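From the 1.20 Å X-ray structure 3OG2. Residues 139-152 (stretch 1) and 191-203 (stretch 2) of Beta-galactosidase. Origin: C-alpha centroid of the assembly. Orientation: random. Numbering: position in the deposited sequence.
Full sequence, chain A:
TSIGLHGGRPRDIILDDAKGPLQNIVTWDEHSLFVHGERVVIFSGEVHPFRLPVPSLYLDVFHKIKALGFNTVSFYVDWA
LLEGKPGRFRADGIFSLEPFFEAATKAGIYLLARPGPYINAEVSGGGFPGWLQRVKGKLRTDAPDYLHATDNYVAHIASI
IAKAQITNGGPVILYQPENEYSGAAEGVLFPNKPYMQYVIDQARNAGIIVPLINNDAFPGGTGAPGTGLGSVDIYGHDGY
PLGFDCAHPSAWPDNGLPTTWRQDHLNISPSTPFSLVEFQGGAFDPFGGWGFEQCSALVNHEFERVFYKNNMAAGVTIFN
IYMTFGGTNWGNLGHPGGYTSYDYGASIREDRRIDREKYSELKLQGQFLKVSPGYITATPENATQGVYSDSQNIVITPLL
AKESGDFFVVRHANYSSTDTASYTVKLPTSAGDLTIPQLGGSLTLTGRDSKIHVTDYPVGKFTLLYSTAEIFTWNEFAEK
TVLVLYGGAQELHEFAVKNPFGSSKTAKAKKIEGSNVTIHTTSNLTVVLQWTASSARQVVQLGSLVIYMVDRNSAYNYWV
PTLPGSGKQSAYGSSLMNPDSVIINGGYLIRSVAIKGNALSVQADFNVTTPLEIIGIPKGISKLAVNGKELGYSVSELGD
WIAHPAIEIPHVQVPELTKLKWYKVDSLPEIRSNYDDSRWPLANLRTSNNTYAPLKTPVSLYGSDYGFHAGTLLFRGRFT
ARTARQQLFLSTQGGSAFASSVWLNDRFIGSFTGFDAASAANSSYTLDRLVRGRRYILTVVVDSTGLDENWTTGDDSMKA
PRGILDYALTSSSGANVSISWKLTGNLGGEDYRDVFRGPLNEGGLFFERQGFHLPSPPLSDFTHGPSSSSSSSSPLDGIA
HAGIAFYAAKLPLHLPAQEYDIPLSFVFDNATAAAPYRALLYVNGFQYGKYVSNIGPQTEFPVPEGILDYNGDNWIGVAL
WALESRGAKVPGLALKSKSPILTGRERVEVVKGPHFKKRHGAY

Stretch 1, residues 139-152: LRTDAPDYLHATDN
Stretch 2 (191-203) PNKPYMQYVIDQA

How do the two backbones run? Residues 139-143 form a loop in which Arg140 takes the left-handed values 63/34; Ala143 then stands at the N-cap position of a helix that continues through Asn152 and beyond. Pro191, after a cis peptide, and Asn192 lead into a second helix from Lys193. The helices point the same way, 16° apart (signed crossing angle -16°), with axes 11.2 Å apart at closest. In register, CA of Asp142 lies 4.9 Å from CA of Tyr195, and CA of Asp151 7.3 Å from CA of Gln202.

What joins the helix starts? Asn192 (chi1 t) uses both ends of its amide: OD1 accepts from Tyr195 N at 3.1 Å, capping its own helix, while ND2 donates to Asp142 OD1 at 2.9 Å. Asp142 has chi1 p, and water 1 bridges its OD2 (2.5 Å) to Asn192 OD1 (2.8 Å).

What fills the middle? Tyr195 (t, chi2 69°) buries its ring beneath the loop, with Thr141 CA and Arg140 O over one face and Leu147 CD2 at the edge, 3.8 Å from Tyr195 CD1. Tyr195 OH accepts from water 2 at 2.8 Å, and the same water lies 2.7 Å from Tyr146 OH. Leu147 (m, t) suits the gap between tyrosines: its CD1 sits over the Tyr198 ring, 3.8 Å from the centroid.

What ties the helices farther along? Asp151 (m) offers one carboxylate oxygen to two donors: OD1 accepts from Tyr198 OH at 2.7 Å and Gln202 NE2 at 2.9 Å. Tyr198 has chi1 t and chi2 -88°; Gln202 is m, t, with chi3 -59°. NE2 of Gln202 also donates to Thr150 OG1 at 3.0 Å, and Thr150 OG1 (chi1 p) donates a hydrogen bond to Leu147 O at 2.7 Å. Water 3 links Thr150 OG1 and Gln202 OE1, each at 2.8 Å.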

# COMPACT_ATOMS: atom_id res chain seq x y z
N LEU A 139 -12.14 -22.69 7.91
CA LEU A 139 -12.24 -21.53 7.03
C LEU A 139 -11.54 -21.79 5.71
O LEU A 139 -10.54 -22.55 5.66
CB LEU A 139 -11.63 -20.29 7.71
CG LEU A 139 -12.16 -20.04 9.13
CD1 LEU A 139 -11.44 -18.87 9.78
CD2 LEU A 139 -13.67 -19.87 9.20
N ARG A 140 -12.04 -21.19 4.62
CA ARG A 140 -11.46 -21.33 3.28
C ARG A 140 -11.54 -22.78 2.83
O ARG A 140 -10.69 -23.26 2.09
CB ARG A 140 -10.00 -20.84 3.18
CG ARG A 140 -9.89 -19.37 3.65
CD ARG A 140 -8.45 -18.90 3.66
NE ARG A 140 -7.97 -18.79 2.25
CZ ARG A 140 -6.66 -18.74 1.95
NH1 ARG A 140 -5.74 -18.79 2.93
NH2 ARG A 140 -6.31 -18.65 0.68
N THR A 141 -12.61 -23.46 3.24
CA THR A 141 -12.96 -24.78 2.69
C THR A 141 -14.42 -24.79 2.31
O THR A 141 -15.13 -23.80 2.58
CB THR A 141 -12.71 -25.91 3.70
OG1 THR A 141 -13.72 -25.88 4.72
CG2 THR A 141 -11.33 -25.82 4.34
N ASP A 142 -14.88 -25.92 1.75
CA ASP A 142 -16.35 -25.92 1.47
C ASP A 142 -17.18 -26.38 2.66
O ASP A 142 -18.35 -26.73 2.41
CB ASP A 142 -16.66 -26.68 0.18
CG ASP A 142 -16.09 -28.08 0.16
OD1 ASP A 142 -15.22 -28.40 0.97
OD2 ASP A 142 -16.58 -28.80 -0.75
N ALA A 143 -16.69 -26.28 3.88
CA ALA A 143 -17.54 -26.46 5.06
C ALA A 143 -18.70 -25.50 4.88
O ALA A 143 -18.45 -24.28 4.64
CB ALA A 143 -16.82 -26.16 6.37
N PRO A 144 -19.93 -25.96 4.89
CA PRO A 144 -21.04 -25.10 4.48
C PRO A 144 -21.29 -23.96 5.44
O PRO A 144 -21.82 -22.93 4.99
CB PRO A 144 -22.25 -26.03 4.37
CG PRO A 144 -21.87 -27.17 5.28
CD PRO A 144 -20.37 -27.34 5.15
N ASP A 145 -20.92 -24.11 6.73
CA ASP A 145 -21.13 -22.96 7.62
C ASP A 145 -20.19 -21.81 7.25
O ASP A 145 -20.60 -20.65 7.26
CB ASP A 145 -20.99 -23.33 9.09
CG ASP A 145 -19.76 -24.17 9.41
OD1 ASP A 145 -18.99 -24.58 8.51
OD2 ASP A 145 -19.50 -24.46 10.61
N TYR A 146 -18.97 -22.10 6.83
CA TYR A 146 -18.04 -21.10 6.30
C TYR A 146 -18.59 -20.54 5.00
O TYR A 146 -18.71 -19.32 4.80
CB TYR A 146 -16.60 -21.66 6.11
CG TYR A 146 -15.80 -20.61 5.31
CD1 TYR A 146 -15.43 -19.41 5.94
CD2 TYR A 146 -15.49 -20.79 3.97
CE1 TYR A 146 -14.72 -18.45 5.24
CE2 TYR A 146 -14.81 -19.84 3.26
CZ TYR A 146 -14.43 -18.66 3.90
OH TYR A 146 -13.77 -17.70 3.17
N LEU A 147 -18.90 -21.42 4.03
CA LEU A 147 -19.33 -20.94 2.70
C LEU A 147 -20.52 -20.01 2.83
O LEU A 147 -20.57 -18.91 2.27
CB LEU A 147 -19.78 -22.10 1.78
CG LEU A 147 -18.63 -22.98 1.28
CD1 LEU A 147 -19.21 -23.97 0.29
CD2 LEU A 147 -17.51 -22.17 0.62
N HIS A 148 -21.51 -20.47 3.61
CA HIS A 148 -22.72 -19.66 3.65
C HIS A 148 -22.50 -18.41 4.48
O HIS A 148 -23.15 -17.39 4.23
CB HIS A 148 -23.88 -20.56 4.11
CG HIS A 148 -24.14 -21.66 3.12
ND1 HIS A 148 -24.07 -21.55 1.75
CD2 HIS A 148 -24.52 -22.92 3.42
CE1 HIS A 148 -24.38 -22.73 1.21
NE2 HIS A 148 -24.64 -23.54 2.20
N ALA A 149 -21.52 -18.39 5.40
CA ALA A 149 -21.16 -17.15 6.11
C ALA A 149 -20.61 -16.09 5.15
O ALA A 149 -20.71 -14.91 5.47
CB ALA A 149 -20.13 -17.42 7.20
N THR A 150 -20.06 -16.50 3.99
CA THR A 150 -19.48 -15.53 3.03
C THR A 150 -20.50 -15.02 2.01
O THR A 150 -20.21 -14.06 1.27
CB THR A 150 -18.32 -16.14 2.23
OG1 THR A 150 -18.80 -17.13 1.31
CG2 THR A 150 -17.23 -16.73 3.11
N ASP A 151 -21.66 -15.67 1.93
CA ASP A 151 -22.55 -15.41 0.79
C ASP A 151 -23.05 -13.98 0.76
O ASP A 151 -23.11 -13.36 -0.32
CB ASP A 151 -23.80 -16.31 0.84
CG ASP A 151 -23.50 -17.74 0.41
OD1 ASP A 151 -22.55 -17.99 -0.36
OD2 ASP A 151 -24.31 -18.62 0.80
N ASN A 152 -23.49 -13.43 1.87
CA ASN A 152 -24.06 -12.09 1.87
C ASN A 152 -22.99 -11.08 1.46
O ASN A 152 -23.28 -10.18 0.65
CB ASN A 152 -24.60 -11.78 3.29
CG ASN A 152 -25.37 -10.47 3.31
OD1 ASN A 152 -26.21 -10.18 2.46
ND2 ASN A 152 -25.10 -9.64 4.32
N PRO A 191 -5.63 -29.05 -3.97
CA PRO A 191 -6.65 -27.99 -4.11
C PRO A 191 -8.06 -28.54 -3.97
O PRO A 191 -8.40 -29.61 -4.51
CB PRO A 191 -6.46 -27.48 -5.56
CG PRO A 191 -5.46 -28.36 -6.18
CD PRO A 191 -4.84 -29.28 -5.19
N ASN A 192 -8.92 -27.84 -3.23
CA ASN A 192 -10.32 -28.28 -3.07
C ASN A 192 -11.12 -27.67 -4.22
O ASN A 192 -11.52 -26.50 -4.16
CB ASN A 192 -10.78 -27.87 -1.67
CG ASN A 192 -12.21 -28.31 -1.38
OD1 ASN A 192 -13.03 -28.54 -2.27
ND2 ASN A 192 -12.48 -28.45 -0.10
N LYS A 193 -11.25 -28.41 -5.34
CA LYS A 193 -11.87 -27.82 -6.52
C LYS A 193 -13.35 -27.45 -6.33
O LYS A 193 -13.73 -26.39 -6.85
CB LYS A 193 -11.62 -28.71 -7.72
CG LYS A 193 -10.11 -28.84 -8.02
CD LYS A 193 -9.85 -29.58 -9.29
CE LYS A 193 -8.36 -29.70 -9.60
NZ LYS A 193 -8.10 -30.44 -10.88
N PRO A 194 -14.16 -28.21 -5.62
CA PRO A 194 -15.49 -27.73 -5.32
C PRO A 194 -15.47 -26.41 -4.56
O PRO A 194 -16.30 -25.52 -4.86
CB PRO A 194 -16.11 -28.87 -4.45
CG PRO A 194 -15.41 -30.10 -5.02
CD PRO A 194 -13.98 -29.62 -5.16
N TYR A 195 -14.56 -26.23 -3.61
CA TYR A 195 -14.44 -24.96 -2.90
C TYR A 195 -14.11 -23.83 -3.87
O TYR A 195 -14.77 -22.78 -3.92
CB TYR A 195 -13.39 -25.07 -1.78
CG TYR A 195 -13.06 -23.70 -1.23
CD1 TYR A 195 -14.00 -23.01 -0.49
CD2 TYR A 195 -11.82 -23.10 -1.46
CE1 TYR A 195 -13.70 -21.75 0.01
CE2 TYR A 195 -11.52 -21.86 -0.98
CZ TYR A 195 -12.48 -21.18 -0.24
OH TYR A 195 -12.22 -19.92 0.28
N MET A 196 -13.10 -24.08 -4.70
CA MET A 196 -12.67 -23.03 -5.64
C MET A 196 -13.79 -22.63 -6.57
O MET A 196 -13.99 -21.46 -6.89
CB MET A 196 -11.45 -23.53 -6.43
CG MET A 196 -10.22 -23.82 -5.60
SD MET A 196 -9.09 -24.99 -6.43
CE MET A 196 -8.36 -23.84 -7.54
N GLN A 197 -14.52 -23.66 -7.08
CA GLN A 197 -15.62 -23.33 -7.99
C GLN A 197 -16.76 -22.61 -7.28
O GLN A 197 -17.42 -21.79 -7.91
CB GLN A 197 -16.14 -24.62 -8.66
CG GLN A 197 -17.11 -24.26 -9.78
CD GLN A 197 -16.42 -23.48 -10.89
OE1 GLN A 197 -15.32 -23.78 -11.36
NE2 GLN A 197 -17.13 -22.44 -11.32
N TYR A 198 -17.04 -22.96 -6.01
CA TYR A 198 -18.10 -22.21 -5.29
C TYR A 198 -17.71 -20.73 -5.26
O TYR A 198 -18.60 -19.87 -5.45
CB TYR A 198 -18.21 -22.74 -3.88
CG TYR A 198 -19.38 -22.17 -3.11
CD1 TYR A 198 -19.24 -20.97 -2.39
CD2 TYR A 198 -20.63 -22.79 -3.10
CE1 TYR A 198 -20.30 -20.43 -1.70
CE2 TYR A 198 -21.70 -22.26 -2.40
CZ TYR A 198 -21.54 -21.07 -1.70
OH TYR A 198 -22.59 -20.57 -0.97
N VAL A 199 -16.44 -20.43 -4.97
CA VAL A 199 -16.02 -19.01 -4.85
C VAL A 199 -16.18 -18.32 -6.18
O VAL A 199 -16.68 -17.18 -6.29
CB VAL A 199 -14.57 -18.99 -4.33
CG1 VAL A 199 -13.95 -17.60 -4.41
CG2 VAL A 199 -14.51 -19.54 -2.90
N ILE A 200 -15.81 -19.02 -7.29
CA ILE A 200 -16.05 -18.44 -8.61
C ILE A 200 -17.53 -18.23 -8.91
O ILE A 200 -17.91 -17.16 -9.42
CB ILE A 200 -15.42 -19.36 -9.71
CG1 ILE A 200 -13.88 -19.29 -9.62
CG2 ILE A 200 -15.93 -19.02 -11.10
CD1 ILE A 200 -13.17 -20.35 -10.46
N ASP A 201 -18.34 -19.23 -8.59
CA ASP A 201 -19.77 -19.14 -8.85
C ASP A 201 -20.38 -17.94 -8.10
O ASP A 201 -21.29 -17.29 -8.66
CB ASP A 201 -20.51 -20.40 -8.39
CG ASP A 201 -20.27 -21.67 -9.16
OD1 ASP A 201 -19.73 -21.63 -10.31
OD2 ASP A 201 -20.65 -22.78 -8.66
N GLN A 202 -19.91 -17.67 -6.88
CA GLN A 202 -20.50 -16.51 -6.18
C GLN A 202 -20.31 -15.24 -6.98
O GLN A 202 -21.15 -14.36 -7.05
CB GLN A 202 -19.86 -16.28 -4.82
CG GLN A 202 -20.13 -17.39 -3.78
CD GLN A 202 -19.38 -17.07 -2.52
OE1 GLN A 202 -18.12 -16.95 -2.57
NE2 GLN A 202 -20.06 -16.91 -1.40
N ALA A 203 -19.07 -15.10 -7.53
CA ALA A 203 -18.77 -13.86 -8.28
C ALA A 203 -19.55 -13.84 -9.58
O ALA A 203 -20.15 -12.81 -9.96
CB ALA A 203 -17.26 -13.79 -8.54
O HOH W 1 -14.85 -30.50 -1.47
O HOH W 2 -14.10 -17.92 0.50
O HOH W 3 -16.67 -17.92 -0.40